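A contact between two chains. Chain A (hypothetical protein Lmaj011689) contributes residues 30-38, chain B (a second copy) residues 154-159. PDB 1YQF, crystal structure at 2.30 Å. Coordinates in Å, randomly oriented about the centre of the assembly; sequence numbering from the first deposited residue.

Chain A 30-38: ATRRELEEE
Chain B (154-159) LDYDLL

Three carboxylates converge where this helix of chain A meets the start of a helix in chain B: Glu A34 OE2 lies 3.5 Å from Asp B155 OD2, and Glu A37 OE2 lies 4.3 Å from the same Asp B155 OD2. No cationic group of either stretch stands between them. A water bridges Glu A34 and the chain B backbone, donating to Glu A34 OE1 at 2.8 Å and accepting from Asp B155 N at 3.0 Å, so that the carboxylate is tied to the main chain of the residue whose side chain carries the like charge. Glu A34 OE1 also approaches Asp B155 CB to 3.4 Å.

Residues 30-38 of chain A are helical throughout, with phi near -65° and psi near -42°, and the helix extends beyond both ends. Its i to i+4 bonds run from Glu A34 N to Ala A30 O (3.1 Å) through Glu A38 N to Glu A34 O (2.8 Å). The face formed by Ala A30, Arg A33, Glu A34 and Glu A37 directs its CA-to-CB bonds toward chain B, whereas Thr A31 points sideways. In chain B, Leu B154 (-59/146) and Asp B155 (-53/127) are extended, and the helix starts at Tyr B156 (-65/-28). Asp B155, chi1 t, is the N-cap: its OD1 accepts from Asp B157 N at 3.2 Å, while its OD2 is the oxygen nearest the glutamates. The first turn is further closed by Leu B159 N bonding to Asp B155 O at 3.0 Å.

In the backbone register Ala A30 lies against Leu B158, their CA atoms 5.4 Å apart. The small alanine side chain accompanies this close backbone approach, with Ala A30 CB 3.8 Å from Leu B158 CD1. Leu B158 (chi1 t, chi2 p) also brings CD1 to 3.4 Å from Thr A31 CG2, with Thr A31 in rotamer p, and CD2 to 4.2 Å from Glu A34 CG. Glu A34 is m at both chi1 and chi2, with chi3 -62°.

Opposite charges meet at Arg A33 and Asp B157. Arg A33 NH2 donates to Asp B157 OD2 at 3.2 Å with an N-H...O angle of 162°, a salt bridge made at the guanidinium edge, near its plane. The arginine is m, t, m over chi1 to chi3, and Asp B157 has chi1 t. Out of reach of the chain B stretch, Arg A32 NH1 forms a salt bridge with Glu A36 OE2 at 3.2 Å, one turn along the same helix. The two stretches together bury 291 Å².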

ATOM      1  N   ALA A  30     -27.139 -21.789  10.445  1.00 37.00           N
ATOM      2  CA  ALA A  30     -25.714 -22.114  10.424  1.00 36.44           C
ATOM      3  C   ALA A  30     -24.902 -21.204  11.344  1.00 35.85           C
ATOM      4  O   ALA A  30     -24.038 -21.678  12.071  1.00 35.90           O
ATOM      5  CB  ALA A  30     -25.173 -22.041   8.998  1.00 36.31           C
ATOM      6  N   THR A  31     -25.176 -19.903  11.308  1.00 35.15           N
ATOM      7  CA  THR A  31     -24.471 -18.947  12.161  1.00 34.90           C
ATOM      8  C   THR A  31     -24.898 -19.125  13.611  1.00 34.34           C
ATOM      9  O   THR A  31     -24.075 -19.034  14.513  1.00 34.05           O
ATOM     10  CB  THR A  31     -24.718 -17.491  11.715  1.00 34.73           C
ATOM     11  OG1 THR A  31     -26.128 -17.242  11.582  1.00 35.94           O
ATOM     12  CG2 THR A  31     -24.152 -17.240  10.329  1.00 34.27           C
ATOM     13  N   ARG A  32     -26.184 -19.391  13.816  1.00 34.16           N
ATOM     14  CA  ARG A  32     -26.738 -19.625  15.147  1.00 34.43           C
ATOM     15  C   ARG A  32     -26.109 -20.863  15.783  1.00 34.53           C
ATOM     16  O   ARG A  32     -25.819 -20.866  16.976  1.00 33.89           O
ATOM     17  CB  ARG A  32     -28.265 -19.786  15.069  1.00 34.66           C
ATOM     18  CG  ARG A  32     -28.935 -20.099  16.404  1.00 35.56           C
ATOM     19  CD  ARG A  32     -30.455 -20.083  16.360  1.00 36.73           C
ATOM     20  NE  ARG A  32     -30.993 -21.076  15.429  1.00 37.82           N
ATOM     21  CZ  ARG A  32     -31.076 -22.388  15.662  1.00 38.29           C
ATOM     22  NH1 ARG A  32     -30.657 -22.912  16.809  1.00 38.72           N
ATOM     23  NH2 ARG A  32     -31.585 -23.187  14.734  1.00 39.03           N
ATOM     24  N   ARG A  33     -25.897 -21.905  14.980  1.00 35.05           N
ATOM     25  CA  ARG A  33     -25.279 -23.139  15.455  1.00 35.90           C
ATOM     26  C   ARG A  33     -23.805 -22.919  15.778  1.00 35.57           C
ATOM     27  O   ARG A  33     -23.291 -23.485  16.738  1.00 35.00           O
ATOM     28  CB  ARG A  33     -25.424 -24.261  14.418  1.00 36.63           C
ATOM     29  CG  ARG A  33     -26.753 -25.017  14.493  1.00 40.50           C
ATOM     30  CD  ARG A  33     -26.722 -26.376  13.806  1.00 45.17           C
ATOM     31  NE  ARG A  33     -26.509 -26.255  12.364  1.00 49.80           N
ATOM     32  CZ  ARG A  33     -27.445 -25.895  11.481  1.00 53.32           C
ATOM     33  NH1 ARG A  33     -28.689 -25.612  11.869  1.00 54.56           N
ATOM     34  NH2 ARG A  33     -27.137 -25.820  10.191  1.00 54.46           N
ATOM     35  N   GLU A  34     -23.130 -22.094  14.982  1.00 35.72           N
ATOM     36  CA  GLU A  34     -21.724 -21.783  15.222  1.00 36.19           C
ATOM     37  C   GLU A  34     -21.559 -20.917  16.470  1.00 35.74           C
ATOM     38  O   GLU A  34     -20.630 -21.116  17.240  1.00 35.31           O
ATOM     39  CB  GLU A  34     -21.098 -21.087  14.009  1.00 36.68           C
ATOM     40  CG  GLU A  34     -20.960 -21.975  12.778  1.00 38.60           C
ATOM     41  CD  GLU A  34     -20.174 -23.244  13.041  1.00 40.28           C
ATOM     42  OE1 GLU A  34     -18.980 -23.140  13.395  1.00 40.06           O
ATOM     43  OE2 GLU A  34     -20.753 -24.344  12.896  1.00 41.85           O
ATOM     44  N   LEU A  35     -22.469 -19.968  16.668  1.00 35.76           N
ATOM     45  CA  LEU A  35     -22.435 -19.097  17.844  1.00 35.80           C
ATOM     46  C   LEU A  35     -22.652 -19.908  19.107  1.00 35.72           C
ATOM     47  O   LEU A  35     -21.955 -19.715  20.095  1.00 35.48           O
ATOM     48  CB  LEU A  35     -23.507 -18.004  17.766  1.00 35.94           C
ATOM     49  CG  LEU A  35     -22.994 -16.586  17.528  1.00 37.34           C
ATOM     50  CD1 LEU A  35     -24.161 -15.674  17.219  1.00 39.90           C
ATOM     51  CD2 LEU A  35     -22.207 -16.066  18.720  1.00 36.80           C
ATOM     52  N   GLU A  36     -23.632 -20.806  19.065  1.00 35.92           N
ATOM     53  CA  GLU A  36     -23.907 -21.710  20.180  1.00 36.40           C
ATOM     54  C   GLU A  36     -22.679 -22.567  20.469  1.00 37.52           C
ATOM     55  O   GLU A  36     -22.270 -22.714  21.620  1.00 37.27           O
ATOM     56  CB  GLU A  36     -25.102 -22.608  19.862  1.00 35.91           C
ATOM     57  CG  GLU A  36     -26.439 -21.902  20.010  1.00 35.27           C
ATOM     58  CD  GLU A  36     -27.543 -22.537  19.189  1.00 34.63           C
ATOM     59  OE1 GLU A  36     -27.389 -23.709  18.775  1.00 33.93           O
ATOM     60  OE2 GLU A  36     -28.570 -21.859  18.966  1.00 33.81           O
ATOM     61  N   GLU A  37     -22.096 -23.108  19.402  1.00 38.93           N
ATOM     62  CA  GLU A  37     -20.867 -23.900  19.469  1.00 40.54           C
ATOM     63  C   GLU A  37     -19.766 -23.121  20.195  1.00 40.17           C
ATOM     64  O   GLU A  37     -19.241 -23.584  21.208  1.00 39.72           O
ATOM     65  CB  GLU A  37     -20.421 -24.280  18.045  1.00 41.62           C
ATOM     66  CG  GLU A  37     -19.440 -25.439  17.933  1.00 45.55           C
ATOM     67  CD  GLU A  37     -19.460 -26.071  16.548  1.00 49.73           C
ATOM     68  OE1 GLU A  37     -20.493 -26.679  16.191  1.00 51.67           O
ATOM     69  OE2 GLU A  37     -18.453 -25.953  15.811  1.00 51.48           O
ATOM     70  N   GLU A  38     -19.455 -21.928  19.685  1.00 40.10           N
ATOM     71  CA  GLU A  38     -18.403 -21.067  20.235  1.00 40.31           C
ATOM     72  C   GLU A  38     -18.664 -20.649  21.678  1.00 41.04           C
ATOM     73  O   GLU A  38     -17.756 -20.650  22.511  1.00 40.38           O
ATOM     74  CB  GLU A  38     -18.261 -19.797  19.388  1.00 40.12           C
ATOM     75  CG  GLU A  38     -17.705 -20.008  17.988  1.00 40.58           C
ATOM     76  CD  GLU A  38     -16.359 -20.703  17.984  1.00 41.04           C
ATOM     77  OE1 GLU A  38     -15.523 -20.366  18.841  1.00 42.11           O
ATOM     78  OE2 GLU A  38     -16.140 -21.586  17.128  1.00 41.98           O
TER
ATOM     79  N   LEU B 154     -13.092 -21.484   8.238  1.00 55.28           N
ATOM     80  CA  LEU B 154     -14.507 -21.522   8.617  1.00 54.97           C
ATOM     81  C   LEU B 154     -15.124 -22.921   8.498  1.00 55.36           C
ATOM     82  O   LEU B 154     -14.757 -23.706   7.622  1.00 55.35           O
ATOM     83  CB  LEU B 154     -15.320 -20.527   7.773  1.00 54.66           C
ATOM     84  CG  LEU B 154     -15.694 -19.177   8.398  1.00 53.64           C
ATOM     85  CD1 LEU B 154     -14.552 -18.548   9.185  1.00 53.16           C
ATOM     86  CD2 LEU B 154     -16.169 -18.222   7.308  1.00 52.87           C
ATOM     87  N   ASP B 155     -16.060 -23.210   9.399  1.00 55.78           N
ATOM     88  CA  ASP B 155     -16.856 -24.437   9.362  1.00 56.13           C
ATOM     89  C   ASP B 155     -17.475 -24.562   7.976  1.00 56.17           C
ATOM     90  O   ASP B 155     -18.111 -23.625   7.495  1.00 55.94           O
ATOM     91  CB  ASP B 155     -17.948 -24.383  10.437  1.00 56.38           C
ATOM     92  CG  ASP B 155     -18.644 -25.716  10.646  1.00 57.16           C
ATOM     93  OD1 ASP B 155     -19.583 -26.035   9.877  1.00 57.82           O
ATOM     94  OD2 ASP B 155     -18.326 -26.506  11.569  1.00 57.73           O
ATOM     95  N   TYR B 156     -17.275 -25.712   7.336  1.00 56.26           N
ATOM     96  CA  TYR B 156     -17.653 -25.880   5.926  1.00 56.44           C
ATOM     97  C   TYR B 156     -19.160 -25.786   5.676  1.00 54.48           C
ATOM     98  O   TYR B 156     -19.577 -25.405   4.586  1.00 54.33           O
ATOM     99  CB  TYR B 156     -17.128 -27.208   5.387  1.00 57.48           C
ATOM    100  CG  TYR B 156     -15.626 -27.264   5.215  1.00 61.87           C
ATOM    101  CD1 TYR B 156     -14.789 -27.585   6.288  1.00 65.38           C
ATOM    102  CD2 TYR B 156     -15.039 -27.006   3.979  1.00 65.54           C
ATOM    103  CE1 TYR B 156     -13.406 -27.644   6.132  1.00 67.06           C
ATOM    104  CE2 TYR B 156     -13.658 -27.060   3.811  1.00 67.51           C
ATOM    105  CZ  TYR B 156     -12.847 -27.380   4.890  1.00 68.11           C
ATOM    106  OH  TYR B 156     -11.480 -27.434   4.726  1.00 69.21           O
ATOM    107  N   ASP B 157     -19.971 -26.146   6.669  1.00 52.39           N
ATOM    108  CA  ASP B 157     -21.424 -26.003   6.557  1.00 50.78           C
ATOM    109  C   ASP B 157     -21.841 -24.532   6.471  1.00 49.05           C
ATOM    110  O   ASP B 157     -22.743 -24.185   5.708  1.00 48.74           O
ATOM    111  CB  ASP B 157     -22.138 -26.680   7.732  1.00 50.85           C
ATOM    112  CG  ASP B 157     -23.654 -26.599   7.619  1.00 51.08           C
ATOM    113  OD1 ASP B 157     -24.194 -26.836   6.513  1.00 50.53           O
ATOM    114  OD2 ASP B 157     -24.386 -26.297   8.583  1.00 51.48           O
ATOM    115  N   LEU B 158     -21.188 -23.678   7.261  1.00 46.88           N
ATOM    116  CA  LEU B 158     -21.422 -22.235   7.201  1.00 45.23           C
ATOM    117  C   LEU B 158     -20.886 -21.645   5.901  1.00 44.00           C
ATOM    118  O   LEU B 158     -21.492 -20.735   5.342  1.00 43.78           O
ATOM    119  CB  LEU B 158     -20.774 -21.527   8.397  1.00 45.06           C
ATOM    120  CG  LEU B 158     -20.868 -19.993   8.444  1.00 44.93           C
ATOM    121  CD1 LEU B 158     -22.307 -19.530   8.606  1.00 44.58           C
ATOM    122  CD2 LEU B 158     -20.007 -19.438   9.567  1.00 45.22           C
ATOM    123  N   LEU B 159     -19.751 -22.154   5.428  1.00 42.79           N
ATOM    124  CA  LEU B 159     -19.158 -21.663   4.188  1.00 42.07           C
ATOM    125  C   LEU B 159     -20.059 -21.994   2.998  1.00 41.42           C
ATOM    126  O   LEU B 159     -20.235 -21.171   2.104  1.00 40.86           O
ATOM    127  CB  LEU B 159     -17.746 -22.221   3.979  1.00 42.08           C
ATOM    128  CG  LEU B 159     -16.820 -21.370   3.099  1.00 43.09           C
ATOM    129  CD1 LEU B 159     -16.645 -19.955   3.651  1.00 42.85           C
ATOM    130  CD2 LEU B 159     -15.454 -22.039   2.945  1.00 44.00           C
TER
HETATM  131  O   HOH W   1     -17.403 -21.607  11.603  1.00 36.00           O